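Local structure of xylose isomerase domain protein TIM barrel (Planctomyces limnophilus, 3TVA) at residues A42-A53 with E103-V114. The protein binds a magnesium ion and is probably an isomerase built on a xylose isomerase-like TIM barrel. Residues are numbered along the deposited sequence; the frame is centred on the assembly and turned at random.
Sequences APHPHTRTREHA and EMKEISDFASWV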
loop_
_atom_site.group_PDB
_atom_site.type_symbol
_atom_site.label_atom_id
_atom_site.label_comp_id
_atom_site.label_asym_id
_atom_site.label_seq_id
_atom_site.Cartn_x
_atom_site.Cartn_y
_atom_site.Cartn_z
ATOM N N ALA A 42 8.238 -1.851 -6.496
ATOM C CA ALA A 42 9.669 -2.051 -6.736
ATOM C C ALA A 42 9.890 -2.873 -8.001
ATOM O O ALA A 42 9.136 -3.792 -8.295
ATOM C CB ALA A 42 10.340 -2.734 -5.543
ATOM N N PRO A 43 10.931 -2.531 -8.755
ATOM C CA PRO A 43 11.240 -3.238 -9.999
ATOM C C PRO A 43 11.680 -4.663 -9.727
ATOM O O PRO A 43 11.968 -5.023 -8.574
ATOM C CB PRO A 43 12.388 -2.423 -10.595
ATOM C CG PRO A 43 13.026 -1.751 -9.427
ATOM C CD PRO A 43 11.903 -1.464 -8.460
ATOM N N HIS A 44 11.689 -5.471 -10.781
ATOM C CA HIS A 44 12.212 -6.831 -10.721
ATOM C C HIS A 44 13.670 -6.836 -10.261
ATOM O O HIS A 44 14.366 -5.838 -10.412
ATOM C CB HIS A 44 12.060 -7.502 -12.085
ATOM C CG HIS A 44 10.663 -7.963 -12.370
ATOM N ND1 HIS A 44 10.024 -8.920 -11.605
ATOM C CD2 HIS A 44 9.776 -7.590 -13.324
ATOM C CE1 HIS A 44 8.809 -9.123 -12.082
ATOM N NE2 HIS A 44 8.633 -8.326 -13.122
ATOM N N PRO A 45 14.125 -7.952 -9.669
ATOM C CA PRO A 45 15.481 -8.062 -9.114
ATOM C C PRO A 45 16.603 -7.589 -10.046
ATOM O O PRO A 45 17.519 -6.904 -9.591
ATOM C CB PRO A 45 15.610 -9.560 -8.843
ATOM C CG PRO A 45 14.221 -9.966 -8.471
ATOM C CD PRO A 45 13.299 -9.125 -9.321
ATOM N N HIS A 46 16.516 -7.927 -11.329
ATOM C CA HIS A 46 17.575 -7.590 -12.278
ATOM C C HIS A 46 17.612 -6.102 -12.634
ATOM O O HIS A 46 18.611 -5.604 -13.144
ATOM C CB HIS A 46 17.477 -8.455 -13.544
ATOM C CG HIS A 46 16.084 -8.608 -14.071
ATOM N ND1 HIS A 46 15.120 -9.359 -13.429
ATOM C CD2 HIS A 46 15.494 -8.118 -15.187
ATOM C CE1 HIS A 46 13.997 -9.319 -14.123
ATOM N NE2 HIS A 46 14.196 -8.570 -15.193
ATOM N N THR A 47 16.505 -5.412 -12.388
ATOM C CA THR A 47 16.403 -3.960 -12.602
ATOM C C THR A 47 16.592 -3.109 -11.343
ATOM O O THR A 47 16.175 -1.956 -11.287
ATOM C CB THR A 47 15.210 -3.555 -13.494
ATOM O OG1 THR A 47 14.021 -4.202 -13.037
ATOM C CG2 THR A 47 15.488 -3.996 -14.958
ATOM N N ARG A 48 17.032 -3.762 -10.279
ATOM C CA ARG A 48 17.119 -3.177 -8.946
ATOM C C ARG A 48 18.463 -2.575 -8.497
ATOM O O ARG A 48 18.632 -2.279 -7.313
ATOM C CB ARG A 48 16.669 -4.214 -7.925
ATOM C CG ARG A 48 15.678 -3.726 -6.921
ATOM C CD ARG A 48 15.310 -4.901 -6.015
ATOM N NE ARG A 48 14.000 -5.436 -6.351
ATOM C CZ ARG A 48 13.582 -6.656 -6.037
ATOM N NH1 ARG A 48 14.386 -7.495 -5.396
ATOM N NH2 ARG A 48 12.357 -7.030 -6.379
ATOM N N THR A 49 19.451 -2.474 -9.379
ATOM C CA THR A 49 20.769 -2.023 -8.931
ATOM C C THR A 49 20.826 -0.522 -8.651
ATOM O O THR A 49 19.892 0.214 -8.953
ATOM C CB THR A 49 21.849 -2.329 -9.994
ATOM O OG1 THR A 49 21.635 -1.497 -11.144
ATOM C CG2 THR A 49 21.795 -3.795 -10.401
ATOM N N ARG A 50 21.968 -0.065 -8.152
ATOM C CA ARG A 50 22.171 1.344 -7.886
ATOM C C ARG A 50 22.088 2.175 -9.176
ATOM O O ARG A 50 21.553 3.277 -9.180
ATOM C CB ARG A 50 23.528 1.557 -7.225
ATOM C CG ARG A 50 23.731 2.976 -6.731
ATOM C CD ARG A 50 25.141 3.172 -6.183
ATOM N NE ARG A 50 25.284 4.465 -5.524
ATOM C CZ ARG A 50 26.397 5.193 -5.531
ATOM N NH1 ARG A 50 27.477 4.762 -6.173
ATOM N NH2 ARG A 50 26.431 6.360 -4.899
ATOM N N GLU A 51 22.607 1.622 -10.265
ATOM C CA GLU A 51 22.605 2.319 -11.548
ATOM C C GLU A 51 21.173 2.484 -12.067
ATOM O O GLU A 51 20.840 3.528 -12.630
ATOM C CB GLU A 51 23.492 1.589 -12.565
ATOM C CG GLU A 51 24.979 1.561 -12.191
ATOM C CD GLU A 51 25.310 0.660 -10.978
ATOM O OE1 GLU A 51 26.184 1.059 -10.170
ATOM O OE2 GLU A 51 24.714 -0.439 -10.831
ATOM N N HIS A 52 20.340 1.455 -11.880
ATOM C CA HIS A 52 18.908 1.549 -12.181
ATOM C C HIS A 52 18.173 2.541 -11.280
ATOM O O HIS A 52 17.251 3.223 -11.723
ATOM C CB HIS A 52 18.222 0.182 -12.078
ATOM C CG HIS A 52 18.560 -0.746 -13.198
ATOM N ND1 HIS A 52 19.529 -1.723 -13.088
ATOM C CD2 HIS A 52 18.084 -0.826 -14.465
ATOM C CE1 HIS A 52 19.629 -2.369 -14.237
ATOM N NE2 HIS A 52 18.762 -1.849 -15.087
ATOM N N ALA A 53 18.564 2.608 -10.011
ATOM C CA ALA A 53 17.891 3.507 -9.088
ATOM C C ALA A 53 18.174 4.939 -9.498
ATOM O O ALA A 53 17.299 5.806 -9.429
ATOM C CB ALA A 53 18.353 3.270 -7.656
ATOM N N GLU A 103 14.812 -9.908 -0.108
ATOM C CA GLU A 103 14.296 -9.032 -1.153
ATOM C C GLU A 103 13.830 -7.683 -0.609
ATOM O O GLU A 103 14.077 -6.657 -1.243
ATOM C CB GLU A 103 13.150 -9.685 -1.920
ATOM C CG GLU A 103 13.587 -10.606 -3.014
ATOM C CD GLU A 103 12.525 -10.734 -4.089
ATOM O OE1 GLU A 103 11.903 -11.813 -4.175
ATOM O OE2 GLU A 103 12.304 -9.752 -4.840
HETATM N N MSE A 104 13.155 -7.671 0.542
HETATM C CA MSE A 104 12.681 -6.398 1.122
HETATM C C MSE A 104 13.876 -5.525 1.501
HETATM O O MSE A 104 13.829 -4.292 1.399
HETATM C CB MSE A 104 11.804 -6.617 2.372
HETATM C CG MSE A 104 10.330 -6.850 2.106
HETATM SE SE MSE A 104 9.476 -5.459 1.020
HETATM C CE MSE A 104 9.764 -3.941 2.135
ATOM N N LYS A 105 14.946 -6.160 1.959
ATOM C CA LYS A 105 16.168 -5.405 2.239
ATOM C C LYS A 105 16.823 -4.820 0.980
ATOM O O LYS A 105 17.313 -3.703 1.021
ATOM C CB LYS A 105 17.164 -6.221 3.054
ATOM C CG LYS A 105 16.654 -6.535 4.469
ATOM C CD LYS A 105 17.673 -7.372 5.236
ATOM C CE LYS A 105 17.076 -7.875 6.542
ATOM N NZ LYS A 105 18.034 -8.738 7.262
ATOM N N GLU A 106 16.823 -5.555 -0.129
ATOM C CA GLU A 106 17.293 -4.987 -1.403
ATOM C C GLU A 106 16.384 -3.856 -1.871
ATOM O O GLU A 106 16.842 -2.891 -2.464
ATOM C CB GLU A 106 17.305 -6.034 -2.509
ATOM C CG GLU A 106 18.288 -7.150 -2.351
ATOM C CD GLU A 106 18.019 -8.246 -3.378
ATOM O OE1 GLU A 106 18.172 -9.442 -3.023
ATOM O OE2 GLU A 106 17.627 -7.896 -4.527
ATOM N N ILE A 107 15.083 -3.996 -1.631
ATOM C CA ILE A 107 14.144 -2.950 -2.007
ATOM C C ILE A 107 14.388 -1.701 -1.152
ATOM O O ILE A 107 14.344 -0.576 -1.654
ATOM C CB ILE A 107 12.686 -3.462 -1.951
ATOM C CG1 ILE A 107 12.432 -4.395 -3.149
ATOM C CG2 ILE A 107 11.687 -2.304 -1.964
ATOM C CD1 ILE A 107 11.246 -5.340 -2.945
ATOM N N SER A 108 14.688 -1.911 0.128
ATOM C CA SER A 108 15.121 -0.818 1.008
ATOM C C SER A 108 16.391 -0.129 0.492
ATOM O O SER A 108 16.459 1.100 0.465
ATOM C CB SER A 108 15.329 -1.337 2.440
ATOM O OG SER A 108 15.848 -0.323 3.289
ATOM N N ASP A 109 17.390 -0.914 0.072
ATOM C CA ASP A 109 18.592 -0.360 -0.561
ATOM C C ASP A 109 18.245 0.472 -1.815
ATOM O O ASP A 109 18.726 1.583 -1.991
ATOM C CB ASP A 109 19.586 -1.481 -0.945
ATOM C CG ASP A 109 20.118 -2.238 0.261
ATOM O OD1 ASP A 109 19.996 -1.729 1.401
ATOM O OD2 ASP A 109 20.655 -3.356 0.074
ATOM N N PHE A 110 17.398 -0.077 -2.678
ATOM C CA PHE A 110 16.962 0.622 -3.887
ATOM C C PHE A 110 16.243 1.937 -3.559
ATOM O O PHE A 110 16.518 2.983 -4.177
ATOM C CB PHE A 110 16.045 -0.298 -4.702
ATOM C CG PHE A 110 15.503 0.326 -5.967
ATOM C CD1 PHE A 110 14.256 0.938 -5.976
ATOM C CD2 PHE A 110 16.226 0.265 -7.151
ATOM C CE1 PHE A 110 13.739 1.503 -7.140
ATOM C CE2 PHE A 110 15.716 0.830 -8.324
ATOM C CZ PHE A 110 14.473 1.453 -8.313
ATOM N N ALA A 111 15.321 1.890 -2.595
ATOM C CA ALA A 111 14.598 3.096 -2.173
ATOM C C ALA A 111 15.558 4.178 -1.632
ATOM O O ALA A 111 15.369 5.373 -1.862
ATOM C CB ALA A 111 13.549 2.751 -1.110
ATOM N N SER A 112 16.591 3.747 -0.918
ATOM C CA SER A 112 17.611 4.675 -0.425
ATOM C C SER A 112 18.388 5.369 -1.565
ATOM O O SER A 112 18.615 6.570 -1.529
ATOM C CB SER A 112 18.575 3.944 0.513
ATOM O OG SER A 112 19.563 4.826 0.990
ATOM N N TRP A 113 18.782 4.611 -2.581
ATOM C CA TRP A 113 19.442 5.181 -3.753
ATOM C C TRP A 113 18.516 6.134 -4.529
ATOM O O TRP A 113 18.950 7.143 -5.068
ATOM C CB TRP A 113 19.929 4.056 -4.664
ATOM C CG TRP A 113 20.987 3.184 -4.065
ATOM C CD1 TRP A 113 22.028 3.583 -3.268
ATOM C CD2 TRP A 113 21.125 1.758 -4.222
ATOM N NE1 TRP A 113 22.807 2.495 -2.928
ATOM C CE2 TRP A 113 22.271 1.365 -3.493
ATOM C CE3 TRP A 113 20.398 0.781 -4.915
ATOM C CZ2 TRP A 113 22.703 0.026 -3.432
ATOM C CZ3 TRP A 113 20.827 -0.548 -4.853
ATOM C CH2 TRP A 113 21.973 -0.910 -4.118
ATOM N N VAL A 114 17.231 5.810 -4.558
ATOM C CA VAL A 114 16.225 6.643 -5.206
ATOM C C VAL A 114 15.951 7.917 -4.403
ATOM O O VAL A 114 15.605 8.950 -4.977
ATOM C CB VAL A 114 14.907 5.836 -5.442
ATOM C CG1 VAL A 114 13.740 6.742 -5.773
ATOM C CG2 VAL A 114 15.117 4.817 -6.567
#
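A42, just past strand 37-41, sets its CB 3.6 Å from CG1 of I107. P43 then lays its ring over one face of F110, with CG 4.0 Å from the ring centroid and 23° off the normal, a CH-pi contact; CG2 of V114 covers the opposite face. R48 carries the polar part. Its chain bends at chi3, which turns the guanidinium toward helix 97-114. There NH1 and NH2 grip a single oxygen, E103 OE2, end-on, each at 3.1 Å, and the guanidinium and E103 carboxylate planes lie 24° apart, nearly coplanar. NH1 also pairs with E106 OE2 at 3.4 Å, a salt bridge whose hydrogen bond is weak, while NE and NH2 both reach back to P43 O. I107 CG1 and P45 CA sandwich the group's two faces. A methionine at R48 would probably leave E103 and E106 without their cationic partner and P43 O without either donor. R50, extended with CG anti to its backbone N (-172°), puts CG 3.7 Å from the centroid of W113's five-membered ring, over its face, another CH-pi contact. Finally A53 brings CB to 3.5 Å from W113 CB and 3.7 Å from F110 CE2. The loop after strand 37-41 and the start of helix 50-62 thus pack on helix 97-114, outside parallel strand 66-71, whose I70 meets I107 and F110: the outer layer of a TIM barrel.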